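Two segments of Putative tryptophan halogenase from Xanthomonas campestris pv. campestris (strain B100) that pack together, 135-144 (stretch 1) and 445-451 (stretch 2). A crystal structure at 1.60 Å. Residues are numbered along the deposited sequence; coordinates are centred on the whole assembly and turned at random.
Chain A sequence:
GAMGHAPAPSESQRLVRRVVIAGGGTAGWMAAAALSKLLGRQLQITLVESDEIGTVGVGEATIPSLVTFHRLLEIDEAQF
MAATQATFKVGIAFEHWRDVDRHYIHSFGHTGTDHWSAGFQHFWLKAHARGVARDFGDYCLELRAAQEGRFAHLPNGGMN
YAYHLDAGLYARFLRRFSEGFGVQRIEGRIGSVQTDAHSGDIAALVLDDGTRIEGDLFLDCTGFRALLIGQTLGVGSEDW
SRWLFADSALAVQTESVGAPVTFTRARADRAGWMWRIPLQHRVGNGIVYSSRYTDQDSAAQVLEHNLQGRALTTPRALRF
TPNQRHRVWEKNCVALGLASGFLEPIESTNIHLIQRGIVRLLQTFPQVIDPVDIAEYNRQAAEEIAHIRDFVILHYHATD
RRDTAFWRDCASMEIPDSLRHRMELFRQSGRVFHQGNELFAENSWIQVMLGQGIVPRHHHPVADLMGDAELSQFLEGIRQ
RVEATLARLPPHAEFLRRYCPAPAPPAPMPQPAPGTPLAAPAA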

# COMPACT_ATOMS: atom_id res chain seq x y z
N ASP A 135 22.45 -5.47 -21.08
CA ASP A 135 22.45 -5.41 -19.62
C ASP A 135 21.16 -4.77 -19.12
O ASP A 135 20.68 -3.78 -19.68
CB ASP A 135 23.65 -4.59 -19.11
CG ASP A 135 23.81 -4.68 -17.59
OD1 ASP A 135 24.42 -5.67 -17.12
OD2 ASP A 135 23.32 -3.80 -16.85
N PHE A 136 20.60 -5.33 -18.04
CA PHE A 136 19.38 -4.81 -17.45
C PHE A 136 19.46 -3.31 -17.19
O PHE A 136 18.47 -2.59 -17.35
CB PHE A 136 19.09 -5.54 -16.13
CG PHE A 136 17.69 -5.33 -15.60
CD1 PHE A 136 16.60 -5.74 -16.33
CD2 PHE A 136 17.47 -4.77 -14.33
CE1 PHE A 136 15.30 -5.58 -15.86
CE2 PHE A 136 16.18 -4.60 -13.85
CZ PHE A 136 15.09 -4.99 -14.61
N GLY A 137 20.65 -2.82 -16.79
CA GLY A 137 20.77 -1.40 -16.47
C GLY A 137 20.59 -0.47 -17.65
O GLY A 137 20.23 0.70 -17.47
N ASP A 138 20.81 -0.96 -18.88
CA ASP A 138 20.66 -0.13 -20.07
C ASP A 138 19.24 0.37 -20.29
O ASP A 138 19.04 1.26 -21.12
CB ASP A 138 21.08 -0.89 -21.35
CG ASP A 138 22.59 -1.07 -21.44
OD1 ASP A 138 23.30 -0.61 -20.53
OD2 ASP A 138 23.10 -1.70 -22.40
N TYR A 139 18.26 -0.17 -19.58
CA TYR A 139 16.86 0.18 -19.78
C TYR A 139 16.33 1.12 -18.70
O TYR A 139 15.12 1.30 -18.61
CB TYR A 139 16.02 -1.10 -19.89
CG TYR A 139 16.59 -2.01 -20.97
CD1 TYR A 139 16.29 -1.77 -22.32
CD2 TYR A 139 17.40 -3.10 -20.64
CE1 TYR A 139 16.84 -2.59 -23.32
CE2 TYR A 139 17.94 -3.92 -21.66
CZ TYR A 139 17.63 -3.66 -22.98
OH TYR A 139 18.17 -4.43 -24.00
N CYS A 140 17.20 1.73 -17.90
CA CYS A 140 16.82 2.60 -16.78
C CYS A 140 17.57 3.93 -16.88
O CYS A 140 18.81 3.95 -16.80
CB CYS A 140 17.15 1.93 -15.45
SG CYS A 140 16.71 2.97 -14.05
N LEU A 141 16.82 5.03 -17.03
CA LEU A 141 17.46 6.34 -17.22
C LEU A 141 18.32 6.73 -16.01
O LEU A 141 19.46 7.19 -16.17
CB LEU A 141 16.39 7.41 -17.45
CG LEU A 141 16.90 8.86 -17.50
CD1 LEU A 141 17.86 9.07 -18.68
CD2 LEU A 141 15.72 9.88 -17.50
N GLU A 142 17.78 6.60 -14.80
CA GLU A 142 18.56 7.04 -13.65
C GLU A 142 19.86 6.28 -13.54
O GLU A 142 20.91 6.84 -13.17
CB GLU A 142 17.74 6.87 -12.36
CG GLU A 142 16.67 7.94 -12.20
CD GLU A 142 15.36 7.62 -12.94
OE1 GLU A 142 15.27 6.66 -13.75
OE2 GLU A 142 14.37 8.34 -12.68
N LEU A 143 19.83 4.98 -13.86
CA LEU A 143 21.03 4.17 -13.84
C LEU A 143 22.04 4.69 -14.86
O LEU A 143 23.23 4.84 -14.55
CB LEU A 143 20.70 2.69 -14.11
CG LEU A 143 21.88 1.72 -13.88
CD1 LEU A 143 21.34 0.36 -13.33
CD2 LEU A 143 22.66 1.50 -15.18
N ARG A 144 21.57 4.98 -16.08
CA ARG A 144 22.49 5.52 -17.07
C ARG A 144 23.04 6.88 -16.64
O ARG A 144 24.19 7.21 -16.93
CB ARG A 144 21.79 5.62 -18.42
CG ARG A 144 21.52 4.25 -19.07
CD ARG A 144 22.81 3.61 -19.57
NE ARG A 144 23.33 4.45 -20.68
CZ ARG A 144 24.57 4.90 -20.79
NH1 ARG A 144 25.50 4.60 -19.89
NH2 ARG A 144 24.91 5.66 -21.85
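Stretch 2 (445-451) WIQVMLG

Residues 445-451 form one continuous stretch of α-helix, the continuation of a helix that begins earlier in the chain. Their backbone torsions all lie in the helical region, and the i to i+4 pattern is carried by Met-449 N to Trp-445 O (2.9 Å), Leu-450 N to Ile-446 O (2.9 Å) and Gly-451 N to Gln-447 O (2.8 Å). The helix packs against a less regular segment. In stretch 1, residues 136-138 make a short 3-10 segment, held at its start by the bonds from Asp-138 N to Asp-135 O (2.9 Å) and from Gly-137 N to Asp-135 OD2 (2.8 Å). Cys-140 then occupies the N-cap position of a helix that starts at Leu-141 and runs on beyond the stretch. The nearest CA atoms are those of Phe-136 and Gln-447, 8.1 Å apart, and the contact is made through side chains. It buries 228 Å² in all, between parts of the chain more than 300 residues apart in sequence.

Apolar packing centres on Phe-136, which has the largest covered area of any residue here. Its CA-to-CB bond points toward the helix, and with chi1 in the t rotamer the ring reaches Ile-446, Gln-447 and Leu-450. Ile-446 and Leu-450 are one helical turn apart and therefore fall on the same side of the helix. Ile-446 CG2 lies 3.6 Å from Phe-136 CZ, while Leu-450 CD1 lies 3.9 Å from Phe-136 CD2. The latter methyl also makes a CH-π contact: Leu-450 CD1 sits 3.9 Å from the centroid of the Phe-136 ring and only 10° off the ring normal, almost directly over one face.

Gln-447 supplies the remaining contacts. Its CA-to-CB bond points sideways, but the extended side chain (chi1 m, chi2 t) brings its end nearer to stretch 1. The aliphatic part meets the edge of the aromatic ring, with Gln-447 CG 4.1 Å from Phe-136 CE2. Farther out, the amide nitrogen Gln-447 NE2 approaches Cys-140 SG at 4.0 Å and Leu-143 CD1 at 4.2 Å, both of which are van der Waals contacts. The CA-to-CB bonds of Cys-140 and Leu-143 point toward the helix, and their contacts with Gln-447 extend the interface beyond Phe-136.

No hydrogen bond joins the two stretches. The amide of Gln-447 is nevertheless satisfied, since both OE1 and NE2 are hydrogen-bonded elsewhere in the structure.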

# COMPACT_ATOMS: atom_id res chain seq x y z
N TRP A 445 13.88 -4.35 -5.53
CA TRP A 445 14.00 -5.80 -5.35
C TRP A 445 14.59 -6.45 -6.60
O TRP A 445 15.46 -7.33 -6.51
CB TRP A 445 12.62 -6.42 -5.05
CG TRP A 445 12.12 -6.18 -3.67
CD1 TRP A 445 11.15 -5.29 -3.29
CD2 TRP A 445 12.54 -6.85 -2.47
NE1 TRP A 445 10.94 -5.36 -1.94
CE2 TRP A 445 11.79 -6.30 -1.40
CE3 TRP A 445 13.48 -7.86 -2.19
CZ2 TRP A 445 11.94 -6.72 -0.07
CZ3 TRP A 445 13.64 -8.27 -0.87
CH2 TRP A 445 12.87 -7.71 0.18
N ILE A 446 14.11 -6.04 -7.79
CA ILE A 446 14.59 -6.64 -9.04
C ILE A 446 16.05 -6.29 -9.28
O ILE A 446 16.87 -7.17 -9.52
CB ILE A 446 13.73 -6.19 -10.24
CG1 ILE A 446 12.26 -6.58 -10.05
CG2 ILE A 446 14.31 -6.73 -11.56
CD1 ILE A 446 11.35 -5.82 -11.02
N GLN A 447 16.40 -5.00 -9.20
CA GLN A 447 17.78 -4.63 -9.49
C GLN A 447 18.75 -5.31 -8.52
O GLN A 447 19.83 -5.78 -8.93
CB GLN A 447 17.97 -3.12 -9.45
CG GLN A 447 17.32 -2.36 -10.62
CD GLN A 447 17.78 -0.89 -10.60
OE1 GLN A 447 18.36 -0.46 -9.65
NE2 GLN A 447 17.50 -0.16 -11.67
N VAL A 448 18.42 -5.34 -7.23
CA VAL A 448 19.37 -5.91 -6.28
C VAL A 448 19.42 -7.44 -6.40
O VAL A 448 20.50 -8.03 -6.34
CB VAL A 448 19.01 -5.45 -4.86
CG1 VAL A 448 19.83 -6.17 -3.85
CG2 VAL A 448 19.28 -3.92 -4.80
N MET A 449 18.26 -8.11 -6.55
CA MET A 449 18.35 -9.57 -6.66
C MET A 449 19.02 -10.00 -7.97
O MET A 449 19.88 -10.89 -7.95
CB MET A 449 16.99 -10.23 -6.49
CG MET A 449 16.57 -10.11 -5.03
SD MET A 449 15.14 -11.17 -4.62
CE MET A 449 13.82 -10.24 -5.36
N LEU A 450 18.69 -9.36 -9.10
CA LEU A 450 19.41 -9.71 -10.33
C LEU A 450 20.88 -9.35 -10.20
O LEU A 450 21.77 -10.13 -10.62
CB LEU A 450 18.81 -8.97 -11.52
CG LEU A 450 17.58 -9.51 -12.20
CD1 LEU A 450 17.17 -8.52 -13.31
CD2 LEU A 450 17.88 -10.90 -12.78
N GLY A 451 21.16 -8.16 -9.66
CA GLY A 451 22.54 -7.71 -9.56
C GLY A 451 23.42 -8.58 -8.69
O GLY A 451 24.63 -8.71 -8.94